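Side-chain contacts in diacylglycerol O-acyltransferase (PDB 6CHJ), which probably transfers acyl groups from acyl-CoA to diacylglycerols or long-chain alcohols, giving triacylglycerols and wax esters: residues Ala272-Tyr277 / Leu410-Thr415; Asp264-Met269 / Asp419-Gly424. All coordinates share one frame; numbering follows the deposited sequence.

Contact 1: Ala272-Tyr277 / Leu410-Thr415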
loop_
_atom_site.group_PDB
_atom_site.type_symbol
_atom_site.label_atom_id
_atom_site.label_comp_id
_atom_site.label_asym_id
_atom_site.label_seq_id
_atom_site.Cartn_x
_atom_site.Cartn_y
_atom_site.Cartn_z
ATOM N N ALA B 272 -21.106 -19.277 15.970
ATOM C CA ALA B 272 -20.385 -20.550 16.034
ATOM C C ALA B 272 -18.927 -20.376 15.619
ATOM O O ALA B 272 -18.011 -20.762 16.360
ATOM C CB ALA B 272 -21.070 -21.607 15.156
ATOM N N ALA B 273 -18.692 -19.769 14.446
ATOM C CA ALA B 273 -17.322 -19.562 13.972
ATOM C C ALA B 273 -16.492 -18.798 14.994
ATOM O O ALA B 273 -15.344 -19.170 15.278
ATOM C CB ALA B 273 -17.321 -18.836 12.623
ATOM N N LEU B 274 -17.057 -17.727 15.565
ATOM C CA LEU B 274 -16.307 -16.944 16.542
ATOM C C LEU B 274 -15.985 -17.780 17.764
ATOM O O LEU B 274 -14.896 -17.663 18.342
ATOM C CB LEU B 274 -17.101 -15.705 16.955
ATOM C CG LEU B 274 -17.073 -14.493 16.023
ATOM C CD1 LEU B 274 -18.190 -13.540 16.387
ATOM C CD2 LEU B 274 -15.696 -13.787 16.060
ATOM N N ARG B 275 -16.940 -18.620 18.177
ATOM C CA ARG B 275 -16.743 -19.490 19.326
ATOM C C ARG B 275 -15.604 -20.466 19.066
ATOM O O ARG B 275 -14.663 -20.562 19.862
ATOM C CB ARG B 275 -18.055 -20.222 19.640
ATOM C CG ARG B 275 -17.979 -21.177 20.811
ATOM C CD ARG B 275 -19.299 -21.906 21.014
ATOM N NE ARG B 275 -19.071 -23.187 21.666
ATOM C CZ ARG B 275 -18.856 -23.343 22.969
ATOM N NH1 ARG B 275 -18.887 -22.297 23.781
ATOM N NH2 ARG B 275 -18.627 -24.557 23.465
ATOM N N THR B 276 -15.662 -21.181 17.942
ATOM C CA THR B 276 -14.596 -22.122 17.619
ATOM C C THR B 276 -13.248 -21.420 17.540
ATOM O O THR B 276 -12.242 -21.928 18.059
ATOM C CB THR B 276 -14.894 -22.831 16.295
ATOM O OG1 THR B 276 -16.275 -23.206 16.241
ATOM C CG2 THR B 276 -14.027 -24.092 16.157
ATOM N N TYR B 277 -13.210 -20.239 16.899
ATOM C CA TYR B 277 -11.937 -19.549 16.726
ATOM C C TYR B 277 -11.316 -19.179 18.073
ATOM O O TYR B 277 -10.107 -19.357 18.277
ATOM C CB TYR B 277 -12.110 -18.311 15.843
ATOM C CG TYR B 277 -10.806 -17.573 15.677
ATOM C CD1 TYR B 277 -9.940 -17.883 14.629
ATOM C CD2 TYR B 277 -10.409 -16.605 16.592
ATOM C CE1 TYR B 277 -8.726 -17.229 14.478
ATOM C CE2 TYR B 277 -9.188 -15.950 16.455
ATOM C CZ TYR B 277 -8.358 -16.265 15.397
ATOM O OH TYR B 277 -7.156 -15.625 15.263
ATOM N N LEU B 410 -11.662 -7.299 14.077
ATOM C CA LEU B 410 -12.394 -8.127 13.127
ATOM C C LEU B 410 -13.685 -7.440 12.712
ATOM O O LEU B 410 -14.432 -6.938 13.558
ATOM C CB LEU B 410 -12.706 -9.502 13.723
ATOM C CG LEU B 410 -13.454 -10.546 12.872
ATOM C CD1 LEU B 410 -12.704 -10.964 11.600
ATOM C CD2 LEU B 410 -13.745 -11.778 13.701
ATOM N N ASN B 411 -13.944 -7.412 11.410
ATOM C CA ASN B 411 -15.192 -6.884 10.888
ATOM C C ASN B 411 -15.789 -7.921 9.946
ATOM O O ASN B 411 -15.160 -8.297 8.947
ATOM C CB ASN B 411 -14.971 -5.550 10.178
ATOM C CG ASN B 411 -16.268 -4.848 9.872
ATOM O OD1 ASN B 411 -17.145 -5.411 9.226
ATOM N ND2 ASN B 411 -16.417 -3.624 10.361
ATOM N N MET B 412 -16.982 -8.397 10.278
ATOM C CA MET B 412 -17.656 -9.420 9.496
ATOM C C MET B 412 -18.719 -8.738 8.658
ATOM O O MET B 412 -19.617 -8.085 9.202
ATOM C CB MET B 412 -18.280 -10.485 10.391
ATOM C CG MET B 412 -17.275 -11.268 11.244
ATOM S SD MET B 412 -18.083 -12.453 12.356
ATOM C CE MET B 412 -17.866 -14.005 11.504
ATOM N N THR B 413 -18.613 -8.866 7.342
ATOM C CA THR B 413 -19.578 -8.217 6.475
ATOM C C THR B 413 -20.194 -9.220 5.521
ATOM O O THR B 413 -19.504 -10.068 4.942
ATOM C CB THR B 413 -18.957 -7.084 5.709
ATOM O OG1 THR B 413 -17.639 -7.476 5.296
ATOM C CG2 THR B 413 -18.876 -5.853 6.594
ATOM N N LEU B 414 -21.502 -9.091 5.357
ATOM C CA LEU B 414 -22.329 -10.079 4.693
ATOM C C LEU B 414 -23.204 -9.425 3.649
ATOM O O LEU B 414 -23.645 -8.282 3.798
ATOM C CB LEU B 414 -23.203 -10.802 5.675
ATOM C CG LEU B 414 -22.268 -11.710 6.426
ATOM C CD1 LEU B 414 -22.024 -11.230 7.814
ATOM C CD2 LEU B 414 -22.903 -13.036 6.405
ATOM N N THR B 415 -23.452 -10.187 2.593
ATOM C CA THR B 415 -24.309 -9.754 1.508
ATOM C C THR B 415 -24.848 -11.012 0.852
ATOM O O THR B 415 -24.395 -12.129 1.133
ATOM C CB THR B 415 -23.557 -8.859 0.503
ATOM O OG1 THR B 415 -24.471 -8.367 -0.487
ATOM C CG2 THR B 415 -22.476 -9.633 -0.187
#

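Contact 2: Asp264-Met269 / Asp419-Gly424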
loop_
_atom_site.group_PDB
_atom_site.type_symbol
_atom_site.label_atom_id
_atom_site.label_comp_id
_atom_site.label_asym_id
_atom_site.label_seq_id
_atom_site.Cartn_x
_atom_site.Cartn_y
_atom_site.Cartn_z
ATOM N N ASP B 264 -31.193 -15.021 11.128
ATOM C CA ASP B 264 -30.839 -15.703 12.370
ATOM C C ASP B 264 -29.750 -16.740 12.126
ATOM O O ASP B 264 -28.752 -16.790 12.853
ATOM C CB ASP B 264 -32.069 -16.375 12.993
ATOM C CG ASP B 264 -33.154 -15.387 13.381
ATOM O OD1 ASP B 264 -32.848 -14.393 14.078
ATOM O OD2 ASP B 264 -34.318 -15.607 12.980
ATOM N N VAL B 265 -29.929 -17.589 11.111
ATOM C CA VAL B 265 -28.962 -18.659 10.875
ATOM C C VAL B 265 -27.582 -18.081 10.565
ATOM O O VAL B 265 -26.560 -18.546 11.089
ATOM C CB VAL B 265 -29.449 -19.587 9.746
ATOM C CG1 VAL B 265 -28.352 -20.594 9.386
ATOM C CG2 VAL B 265 -30.745 -20.291 10.143
ATOM N N VAL B 266 -27.530 -17.056 9.717
ATOM C CA VAL B 266 -26.251 -16.487 9.326
ATOM C C VAL B 266 -25.565 -15.821 10.519
ATOM O O VAL B 266 -24.330 -15.863 10.648
ATOM C CB VAL B 266 -26.474 -15.517 8.156
ATOM C CG1 VAL B 266 -25.203 -14.862 7.812
ATOM C CG2 VAL B 266 -27.026 -16.265 6.928
ATOM N N THR B 267 -26.345 -15.228 11.426
ATOM C CA THR B 267 -25.767 -14.689 12.656
ATOM C C THR B 267 -25.265 -15.813 13.552
ATOM O O THR B 267 -24.216 -15.687 14.198
ATOM C CB THR B 267 -26.801 -13.826 13.382
ATOM O OG1 THR B 267 -27.188 -12.735 12.529
ATOM C CG2 THR B 267 -26.220 -13.265 14.686
ATOM N N ALA B 268 -26.010 -16.922 13.595
ATOM C CA ALA B 268 -25.575 -18.111 14.321
ATOM C C ALA B 268 -24.301 -18.695 13.721
ATOM O O ALA B 268 -23.416 -19.153 14.453
ATOM C CB ALA B 268 -26.695 -19.159 14.313
ATOM N N MET B 269 -24.205 -18.724 12.391
ATOM C CA MET B 269 -22.954 -19.159 11.773
ATOM C C MET B 269 -21.784 -18.312 12.259
ATOM O O MET B 269 -20.726 -18.856 12.595
ATOM C CB MET B 269 -23.054 -19.113 10.254
ATOM C CG MET B 269 -23.803 -20.306 9.656
ATOM S SD MET B 269 -24.236 -19.934 7.953
ATOM C CE MET B 269 -22.607 -19.902 7.182
ATOM N N ASP B 419 -28.172 -17.093 -5.702
ATOM C CA ASP B 419 -28.231 -18.398 -5.047
ATOM C C ASP B 419 -27.671 -18.410 -3.632
ATOM O O ASP B 419 -27.908 -19.386 -2.914
ATOM C CB ASP B 419 -27.438 -19.438 -5.845
ATOM C CG ASP B 419 -28.185 -19.951 -7.048
ATOM O OD1 ASP B 419 -27.521 -20.483 -7.967
ATOM O OD2 ASP B 419 -29.430 -19.829 -7.078
ATOM N N GLN B 420 -26.897 -17.401 -3.226
ATOM C CA GLN B 420 -25.940 -17.622 -2.153
ATOM C C GLN B 420 -25.870 -16.422 -1.209
ATOM O O GLN B 420 -26.360 -15.327 -1.500
ATOM C CB GLN B 420 -24.554 -17.959 -2.735
ATOM C CG GLN B 420 -23.960 -16.845 -3.619
ATOM C CD GLN B 420 -23.036 -17.362 -4.715
ATOM O OE1 GLN B 420 -23.334 -18.352 -5.391
ATOM N NE2 GLN B 420 -21.909 -16.674 -4.909
ATOM N N VAL B 421 -25.253 -16.660 -0.056
ATOM C CA VAL B 421 -24.962 -15.632 0.938
ATOM C C VAL B 421 -23.444 -15.505 1.026
ATOM O O VAL B 421 -22.729 -16.518 1.073
ATOM C CB VAL B 421 -25.606 -15.961 2.307
ATOM C CG1 VAL B 421 -24.936 -15.217 3.441
ATOM C CG2 VAL B 421 -27.086 -15.601 2.281
ATOM N N GLU B 422 -22.955 -14.269 1.019
ATOM C CA GLU B 422 -21.533 -13.991 0.840
ATOM C C GLU B 422 -20.937 -13.463 2.138
ATOM O O GLU B 422 -21.455 -12.493 2.710
ATOM C CB GLU B 422 -21.341 -12.965 -0.275
ATOM C CG GLU B 422 -22.226 -13.242 -1.479
ATOM C CD GLU B 422 -21.602 -14.276 -2.376
ATOM O OE1 GLU B 422 -21.451 -15.428 -1.921
ATOM O OE2 GLU B 422 -21.255 -13.947 -3.524
ATOM N N PHE B 423 -19.861 -14.098 2.599
ATOM C CA PHE B 423 -19.207 -13.718 3.847
ATOM C C PHE B 423 -17.891 -13.027 3.528
ATOM O O PHE B 423 -17.025 -13.625 2.883
ATOM C CB PHE B 423 -18.936 -14.930 4.741
ATOM C CG PHE B 423 -20.128 -15.399 5.529
ATOM C CD1 PHE B 423 -20.164 -15.244 6.911
ATOM C CD2 PHE B 423 -21.195 -16.033 4.894
ATOM C CE1 PHE B 423 -21.250 -15.708 7.658
ATOM C CE2 PHE B 423 -22.288 -16.501 5.632
ATOM C CZ PHE B 423 -22.310 -16.345 7.009
ATOM N N GLY B 424 -17.737 -11.783 3.997
ATOM C CA GLY B 424 -16.447 -11.120 3.966
ATOM C C GLY B 424 -15.909 -10.825 5.356
ATOM O O GLY B 424 -16.451 -9.971 6.066
#

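Contact 1: Ala272-Tyr277 / Leu410-Thr415
Leu274, on helix 262-280, shares its two methyls between Leu410 and Met412 of strand 410-417, an apolar helix-on-sheet contact consistent with the fold of CoA-dependent acyltransferases. Leu410 and Met412 are two residues apart on the strand and both direct their CA-CB bonds to the helix, so that each meets a different branch of the leucine. CD2 of Leu274 meets CD2 of Leu410 at 3.7 Å, a methyl-to-methyl touch in which the two side chains run past each other in opposite senses. The other branch, CD1 of Leu274, lies 4.2 Å from SD of Met412, again with the chains sliding by each other. The CA-CB bond of Leu274 does not aim at the strand; with CG beside the backbone N and anti to the carbonyl carbon (chi1 -81°), only the branched end comes near. Leu410 already points its CA-CB bond at the helix, and its CD2 methyl makes the contact. All three residues are buried, no hydrogen bond crosses between the segments, and the backbones stay well apart, with CA of Leu274 10.2 Å from CA of Leu410. Helix 437-453 closes one flank, where Met438 touches both Ala273 and Met412, while Leu315 packs on Leu274 and Leu432 on Leu410. The Met412 chain is extended as far as SD and then bends at chi3 (101°), which swings its terminal methyl toward the helix and puts CE 5.0 Å from CB of Ala273.

Contact 2: Asp264-Met269 / Asp419-Gly424
Carboxylate oxygen OE2 of Glu422 is held by two donors: NE2 of Gln420, at 3.1 Å, and the backbone N of Met398. The Gln420 bond is nearly straight, and it reaches OE2 on the syn side, 34° out of the carboxylate plane. NE2 of Gln420 also bonds to O of Glu396, so this polar group joins strand 420-428 to strand 393-401 of another sheet. Val421 and Phe423, which alternate with these residues, point instead at helix 262-280. Val266 straddles the two: CG2 approaches CG1 of Val421 tip to tip at 4.2 Å, while CG1 presses tightly on CZ of Phe423, only 3.3 Å away. That division follows from the valine torsion, which sets CG1 anti to N and CG2 beside it. One helical turn on, Met269 crosses the phenylalanine at a slant; its chain bends at chi3 (68°) to bring CE 3.6 Å from CZ of Phe423. SD stands 5.3 Å from the centroid of the Phe423 ring, obliquely placed, in a Met-aromatic contact. Trp246 packs edge-to-face with the same ring, and Leu442 of helix 437-453 touches both Met269 and Phe423. The axes of helix segment 264-269 and strand segment 420-424 differ by 33° in direction, a helix laid over a mixed beta sheet, as in the CoA-dependent acyltransferase fold.

Both contacts are buried and dock helix 262-280 on one sheet: contact 2 uses the earlier part of the helix and strand 420-428, contact 1 the later part and strand 410-417. These strands form an antiparallel hairpin, with probable backbone bonds from N of Glu422 to O of Thr415 and from N of Gly424 to O of Thr413. The contact centres lie about 10 Å apart, and Leu414 of the contact 1 strand reaches into contact 2, with its CD2 3.3 Å from CG1 of Val266. Both strands are interior; that of contact 2 is one place nearer the border strand 239-247. Contact 1 is purely aliphatic and thioether; contact 2 adds an aromatic ring and, facing away from the helix, a polar network.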